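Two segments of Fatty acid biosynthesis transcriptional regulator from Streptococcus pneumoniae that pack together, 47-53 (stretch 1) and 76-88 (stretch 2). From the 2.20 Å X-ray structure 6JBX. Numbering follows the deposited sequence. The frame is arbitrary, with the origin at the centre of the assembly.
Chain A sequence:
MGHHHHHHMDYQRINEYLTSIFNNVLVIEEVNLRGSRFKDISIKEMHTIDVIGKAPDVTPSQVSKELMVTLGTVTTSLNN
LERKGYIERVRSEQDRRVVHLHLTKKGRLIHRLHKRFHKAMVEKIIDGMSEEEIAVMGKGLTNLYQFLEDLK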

ATOM      1  N   HIS A  47     -11.548   4.668   0.701  1.00 33.51           N
ATOM      2  CA  HIS A  47     -11.870   3.269   0.382  1.00 43.50           C
ATOM      3  C   HIS A  47     -13.327   2.953   0.755  1.00 39.78           C
ATOM      4  O   HIS A  47     -13.994   2.268   0.015  1.00 38.17           O
ATOM      5  N   THR A  48     -13.783   3.415   1.917  1.00 34.80           N
ATOM      6  CA  THR A  48     -15.169   3.223   2.329  1.00 35.64           C
ATOM      7  C   THR A  48     -16.094   3.907   1.325  1.00 35.73           C
ATOM      8  O   THR A  48     -17.037   3.290   0.842  1.00 38.77           O
ATOM      9  N   ILE A  49     -15.763   5.126   0.912  1.00 33.68           N
ATOM     10  CA  ILE A  49     -16.602   5.826  -0.050  1.00 33.89           C
ATOM     11  C   ILE A  49     -16.711   5.001  -1.343  1.00 40.11           C
ATOM     12  O   ILE A  49     -17.785   4.932  -1.973  1.00 38.95           O
ATOM     13  N   ASP A  50     -15.604   4.409  -1.738  1.00 40.48           N
ATOM     14  CA  ASP A  50     -15.462   3.661  -2.998  1.00 42.45           C
ATOM     15  C   ASP A  50     -16.379   2.429  -2.995  1.00 38.38           C
ATOM     16  O   ASP A  50     -17.116   2.203  -3.940  1.00 37.25           O
ATOM     17  N   VAL A  51     -16.352   1.670  -1.922  1.00 35.06           N
ATOM     18  CA  VAL A  51     -17.225   0.516  -1.798  1.00 39.96           C
ATOM     19  C   VAL A  51     -18.690   0.967  -1.948  1.00 44.66           C
ATOM     20  O   VAL A  51     -19.456   0.368  -2.712  1.00 41.94           O
ATOM     21  N   ILE A  52     -19.093   2.012  -1.218  1.00 39.72           N
ATOM     22  CA  ILE A  52     -20.497   2.433  -1.218  1.00 35.14           C
ATOM     23  C   ILE A  52     -20.864   2.947  -2.615  1.00 37.66           C
ATOM     24  O   ILE A  52     -21.956   2.694  -3.106  1.00 37.49           O
ATOM     25  N   GLY A  53     -19.956   3.645  -3.279  1.00 34.94           N
ATOM     26  CA  GLY A  53     -20.298   4.237  -4.588  1.00 39.06           C
ATOM     27  C   GLY A  53     -20.482   3.180  -5.677  1.00 44.47           C
ATOM     28  O   GLY A  53     -21.367   3.293  -6.538  1.00 48.38           O
ATOM     29  N   THR A  76     -17.391   3.280  12.866  1.00 45.46           N
ATOM     30  CA  THR A  76     -16.716   4.528  13.201  1.00 42.72           C
ATOM     31  C   THR A  76     -16.490   5.353  11.931  1.00 39.14           C
ATOM     32  O   THR A  76     -16.757   6.539  11.906  1.00 39.83           O
ATOM     33  N   SER A  77     -15.989   4.713  10.893  1.00 37.47           N
ATOM     34  CA  SER A  77     -15.693   5.393   9.656  1.00 37.40           C
ATOM     35  C   SER A  77     -16.991   5.969   9.072  1.00 38.53           C
ATOM     36  O   SER A  77     -17.009   7.135   8.608  1.00 36.36           O
ATOM     37  N   LEU A  78     -18.074   5.186   9.109  1.00 34.02           N
ATOM     38  CA  LEU A  78     -19.338   5.661   8.559  1.00 35.86           C
ATOM     39  C   LEU A  78     -19.853   6.850   9.387  1.00 34.16           C
ATOM     40  O   LEU A  78     -20.365   7.815   8.804  1.00 32.67           O
ATOM     41  N   ASN A  79     -19.684   6.829  10.713  1.00 35.57           N
ATOM     42  CA  ASN A  79     -20.112   7.959  11.556  1.00 35.74           C
ATOM     43  C   ASN A  79     -19.379   9.233  11.122  1.00 36.54           C
ATOM     44  O   ASN A  79     -20.016  10.275  10.962  1.00 40.42           O
ATOM     45  N   ASN A  80     -18.048   9.162  10.953  1.00 34.08           N
ATOM     46  CA  ASN A  80     -17.260  10.325  10.466  1.00 35.88           C
ATOM     47  C   ASN A  80     -17.748  10.765   9.075  1.00 32.16           C
ATOM     48  O   ASN A  80     -17.818  11.957   8.763  1.00 34.05           O
ATOM     49  N   LEU A  81     -18.040   9.822   8.213  1.00 35.98           N
ATOM     50  CA  LEU A  81     -18.367  10.165   6.819  1.00 36.59           C
ATOM     51  C   LEU A  81     -19.790  10.758   6.787  1.00 37.12           C
ATOM     52  O   LEU A  81     -20.058  11.659   6.044  1.00 32.66           O
ATOM     53  N   GLU A  82     -20.696  10.247   7.610  1.00 38.93           N
ATOM     54  CA  GLU A  82     -22.060  10.819   7.658  1.00 41.31           C
ATOM     55  C   GLU A  82     -21.961  12.233   8.248  1.00 37.42           C
ATOM     56  O   GLU A  82     -22.464  13.121   7.672  1.00 32.14           O
ATOM     57  N   ARG A  83     -21.253  12.400   9.361  1.00 35.71           N
ATOM     58  CA  ARG A  83     -21.037  13.721   9.955  1.00 39.47           C
ATOM     59  C   ARG A  83     -20.472  14.691   8.905  1.00 43.52           C
ATOM     60  O   ARG A  83     -20.882  15.863   8.880  1.00 38.96           O
ATOM     61  N   LYS A  84     -19.517  14.247   8.067  1.00 36.61           N
ATOM     62  CA  LYS A  84     -18.870  15.159   7.152  1.00 33.18           C
ATOM     63  C   LYS A  84     -19.691  15.330   5.881  1.00 34.03           C
ATOM     64  O   LYS A  84     -19.305  16.098   5.063  1.00 37.80           O
ATOM     65  N   GLY A  85     -20.808  14.614   5.713  1.00 35.80           N
ATOM     66  CA  GLY A  85     -21.738  14.879   4.618  1.00 37.05           C
ATOM     67  C   GLY A  85     -21.479  14.077   3.343  1.00 35.30           C
ATOM     68  O   GLY A  85     -21.997  14.460   2.268  1.00 36.09           O
ATOM     69  N   TYR A  86     -20.777  12.943   3.432  1.00 35.31           N
ATOM     70  CA  TYR A  86     -20.432  12.135   2.213  1.00 33.87           C
ATOM     71  C   TYR A  86     -21.341  10.927   2.034  1.00 34.38           C
ATOM     72  O   TYR A  86     -21.469  10.423   0.930  1.00 37.34           O
ATOM     73  N   ILE A  87     -21.962  10.451   3.097  1.00 36.92           N
ATOM     74  CA  ILE A  87     -22.809   9.278   2.985  1.00 38.12           C
ATOM     75  C   ILE A  87     -24.098   9.473   3.797  1.00 41.93           C
ATOM     76  O   ILE A  87     -24.173  10.342   4.678  1.00 36.40           O
ATOM     77  N   GLU A  88     -25.092   8.629   3.501  1.00 43.93           N
ATOM     78  CA  GLU A  88     -26.333   8.570   4.281  1.00 44.30           C
ATOM     79  C   GLU A  88     -26.628   7.122   4.650  1.00 40.77           C
ATOM     80  O   GLU A  88     -26.410   6.208   3.841  1.00 40.81           O
TER

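Two helices that cross nearly at right angles can share only a small patch of surface, and the residues that fill it often recur at about the spacing of the helical turn. This pair from a fatty acid biosynthesis regulator is a compact example. Helix 47-53 meets helix 76-84 at 83°, with the axes 10.9 Å apart at their closest, and the turn and strand that follow the second helix extend the contact. The two stretches together bury 293 Å².

The contact is chiefly apolar. From the first helix, Thr 48, Ile 49 and Ile 52 supply it, a spacing of one, three and four residues that keeps them on one side of the helix. Thr 48 points toward the partner in the m rotamer, and its methyl does the work of a small hydrophobic group: CG2 of Thr 48 lies 3.6 Å from CD1 of Leu 81 and 3.8 Å from CD2 of Leu 78. Ile 52, also directed toward the other stretch, is in the m, t conformation, which carries its CD1 to 3.8 Å from CD2 of Leu 78 and 3.9 Å from CG2 of Ile 87. That single methyl thus touches both the helix and the strand beyond it. Ile 49 starts out sideways, but its m, t chain brings the tip nearer, with CD1 of Ile 49 at 3.9 Å from CD2 of Leu 81 and 4.1 Å from CB of Tyr 86.

On the second stretch, Leu 78 and Leu 81 are both m, t. Leu 81 points toward the first helix, whereas Leu 78 leaves its backbone sideways and reaches in with its end. Tyr 86 (chi1 m) and Ile 87 (chi1 p, chi2 between wells at 147°) both point toward the first helix. They follow the Schellman turn at Gly 85, the first residue to leave helical phi/psi, with positive phi; the turn is secured by backbone hydrogen bonds from Tyr 86 N to Leu 81 O (3.0 Å) and from Gly 85 N to Glu 82 O (3.0 Å).

Polar contact is slight. Ser 77, in the t rotamer, points toward the first helix, where its OG lies 3.6 Å from OG1 of Thr 48, and no hydrogen bond crosses between the stretches. Away from the contact, Arg 83 NH2 makes a weak hydrogen bond to Asn 80 OD1 (3.5 Å). Tyr 86 does take part in the contact, but its hydroxyl is hydrogen-bonded elsewhere in the structure. Close packing of methyl groups, rather than directed bonds, therefore characterises this crossing.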

ATOM      1  CB  HIS A  47     -10.915   2.280   1.066  1.00 46.49           C
ATOM      2  CG  HIS A  47      -9.527   2.349   0.530  1.00 46.38           C
ATOM      3  ND1 HIS A  47      -8.444   1.976   1.297  1.00 42.77           N
ATOM      4  CD2 HIS A  47      -9.048   2.802  -0.653  1.00 43.75           C
ATOM      5  CE1 HIS A  47      -7.344   2.179   0.596  1.00 44.61           C
ATOM      6  NE2 HIS A  47      -7.691   2.696  -0.606  1.00 45.39           N
ATOM      7  CB  THR A  48     -15.406   3.705   3.757  1.00 35.60           C
ATOM      8  OG1 THR A  48     -14.503   2.990   4.590  1.00 34.99           O
ATOM      9  CG2 THR A  48     -16.826   3.482   4.226  1.00 34.16           C
ATOM     10  CB  ILE A  49     -16.094   7.254  -0.306  1.00 34.28           C
ATOM     11  CG1 ILE A  49     -16.317   8.137   0.926  1.00 37.06           C
ATOM     12  CG2 ILE A  49     -16.723   7.855  -1.548  1.00 32.56           C
ATOM     13  CD1 ILE A  49     -15.848   9.552   0.757  1.00 39.73           C
ATOM     14  CB  ASP A  50     -13.997   3.236  -3.165  1.00 48.46           C
ATOM     15  CG  ASP A  50     -13.673   2.678  -4.528  1.00 57.94           C
ATOM     16  OD1 ASP A  50     -14.099   3.305  -5.528  1.00 62.20           O
ATOM     17  OD2 ASP A  50     -13.025   1.603  -4.569  1.00 66.70           O
ATOM     18  CB  VAL A  51     -16.996  -0.207  -0.461  1.00 39.85           C
ATOM     19  CG1 VAL A  51     -18.052  -1.270  -0.216  1.00 44.80           C
ATOM     20  CG2 VAL A  51     -15.603  -0.812  -0.379  1.00 40.16           C
ATOM     21  CB  ILE A  52     -20.764   3.480  -0.118  1.00 35.03           C
ATOM     22  CG1 ILE A  52     -20.376   2.947   1.260  1.00 34.61           C
ATOM     23  CG2 ILE A  52     -22.223   3.950  -0.140  1.00 35.43           C
ATOM     24  CD1 ILE A  52     -20.409   3.980   2.368  1.00 36.80           C
ATOM     25  CB  THR A  76     -15.421   4.248  13.977  1.00 43.51           C
ATOM     26  OG1 THR A  76     -15.872   3.695  15.221  1.00 43.74           O
ATOM     27  CG2 THR A  76     -14.563   5.484  14.162  1.00 39.39           C
ATOM     28  CB  SER A  77     -14.984   4.466   8.703  1.00 36.76           C
ATOM     29  OG  SER A  77     -14.616   5.119   7.508  1.00 39.54           O
ATOM     30  CB  LEU A  78     -20.367   4.527   8.531  1.00 37.09           C
ATOM     31  CG  LEU A  78     -20.046   3.336   7.629  1.00 35.74           C
ATOM     32  CD1 LEU A  78     -21.028   2.211   7.908  1.00 40.88           C
ATOM     33  CD2 LEU A  78     -20.084   3.703   6.153  1.00 33.59           C
ATOM     34  CB  ASN A  79     -19.849   7.722  13.053  1.00 40.00           C
ATOM     35  CG  ASN A  79     -20.773   6.703  13.692  1.00 43.38           C
ATOM     36  OD1 ASN A  79     -21.749   6.276  13.073  1.00 40.39           O
ATOM     37  ND2 ASN A  79     -20.472   6.318  14.929  1.00 37.80           N
ATOM     38  CB  ASN A  80     -15.752  10.047  10.466  1.00 34.99           C
ATOM     39  CG  ASN A  80     -15.201   9.823  11.860  1.00 39.08           C
ATOM     40  OD1 ASN A  80     -15.754  10.329  12.841  1.00 42.37           O
ATOM     41  ND2 ASN A  80     -14.145   9.025  11.979  1.00 38.38           N
ATOM     42  CB  LEU A  81     -18.272   8.912   5.940  1.00 37.89           C
ATOM     43  CG  LEU A  81     -16.870   8.426   5.547  1.00 41.20           C
ATOM     44  CD1 LEU A  81     -16.929   7.055   4.846  1.00 39.14           C
ATOM     45  CD2 LEU A  81     -16.192   9.439   4.634  1.00 36.99           C
ATOM     46  CB  GLU A  82     -23.026   9.955   8.478  1.00 43.37           C
ATOM     47  CG  GLU A  82     -24.494  10.389   8.353  1.00 50.07           C
ATOM     48  CD  GLU A  82     -25.549   9.335   8.694  1.00 54.71           C
ATOM     49  OE1 GLU A  82     -25.314   8.525   9.643  1.00 55.62           O
ATOM     50  OE2 GLU A  82     -26.608   9.311   7.998  1.00 57.05           O
ATOM     51  CB  ARG A  83     -20.077  13.621  11.149  1.00 43.61           C
ATOM     52  CG  ARG A  83     -19.607  14.972  11.692  1.00 48.05           C
ATOM     53  CD  ARG A  83     -18.690  14.894  12.910  1.00 50.81           C
ATOM     54  NE  ARG A  83     -17.501  14.061  12.696  1.00 55.86           N
ATOM     55  CZ  ARG A  83     -16.382  14.472  12.102  1.00 57.21           C
ATOM     56  NH1 ARG A  83     -16.288  15.717  11.669  1.00 59.34           N
ATOM     57  NH2 ARG A  83     -15.367  13.643  11.938  1.00 52.96           N
ATOM     58  CB  LYS A  84     -17.447  14.688   6.851  1.00 41.40           C
ATOM     59  CG  LYS A  84     -16.479  14.870   8.008  1.00 39.38           C
ATOM     60  CD  LYS A  84     -15.025  14.656   7.675  1.00 41.69           C
ATOM     61  CE  LYS A  84     -14.616  13.217   7.906  1.00 44.88           C
ATOM     62  NZ  LYS A  84     -13.161  13.017   7.732  1.00 41.57           N
ATOM     63  CB  TYR A  86     -18.978  11.694   2.277  1.00 30.61           C
ATOM     64  CG  TYR A  86     -18.019  12.848   2.143  1.00 31.20           C
ATOM     65  CD1 TYR A  86     -17.672  13.354   0.899  1.00 34.07           C
ATOM     66  CD2 TYR A  86     -17.444  13.439   3.254  1.00 34.94           C
ATOM     67  CE1 TYR A  86     -16.784  14.412   0.762  1.00 31.72           C
ATOM     68  CE2 TYR A  86     -16.527  14.480   3.130  1.00 35.51           C
ATOM     69  CZ  TYR A  86     -16.239  15.007   1.880  1.00 33.11           C
ATOM     70  OH  TYR A  86     -15.355  16.056   1.730  1.00 37.84           O
ATOM     71  CB  ILE A  87     -22.071   8.033   3.498  1.00 34.94           C
ATOM     72  CG1 ILE A  87     -21.902   8.119   5.017  1.00 39.57           C
ATOM     73  CG2 ILE A  87     -20.752   7.835   2.760  1.00 40.33           C
ATOM     74  CD1 ILE A  87     -21.933   6.804   5.717  1.00 43.29           C
ATOM     75  CB  GLU A  88     -27.521   9.138   3.507  1.00 52.34           C
ATOM     76  CG  GLU A  88     -27.493  10.657   3.437  1.00 65.66           C
ATOM     77  CD  GLU A  88     -28.828  11.391   3.374  1.00 79.20           C
ATOM     78  OE1 GLU A  88     -29.891  10.717   3.464  1.00 84.89           O
ATOM     79  OE2 GLU A  88     -28.795  12.648   3.228  1.00 69.31           O
TER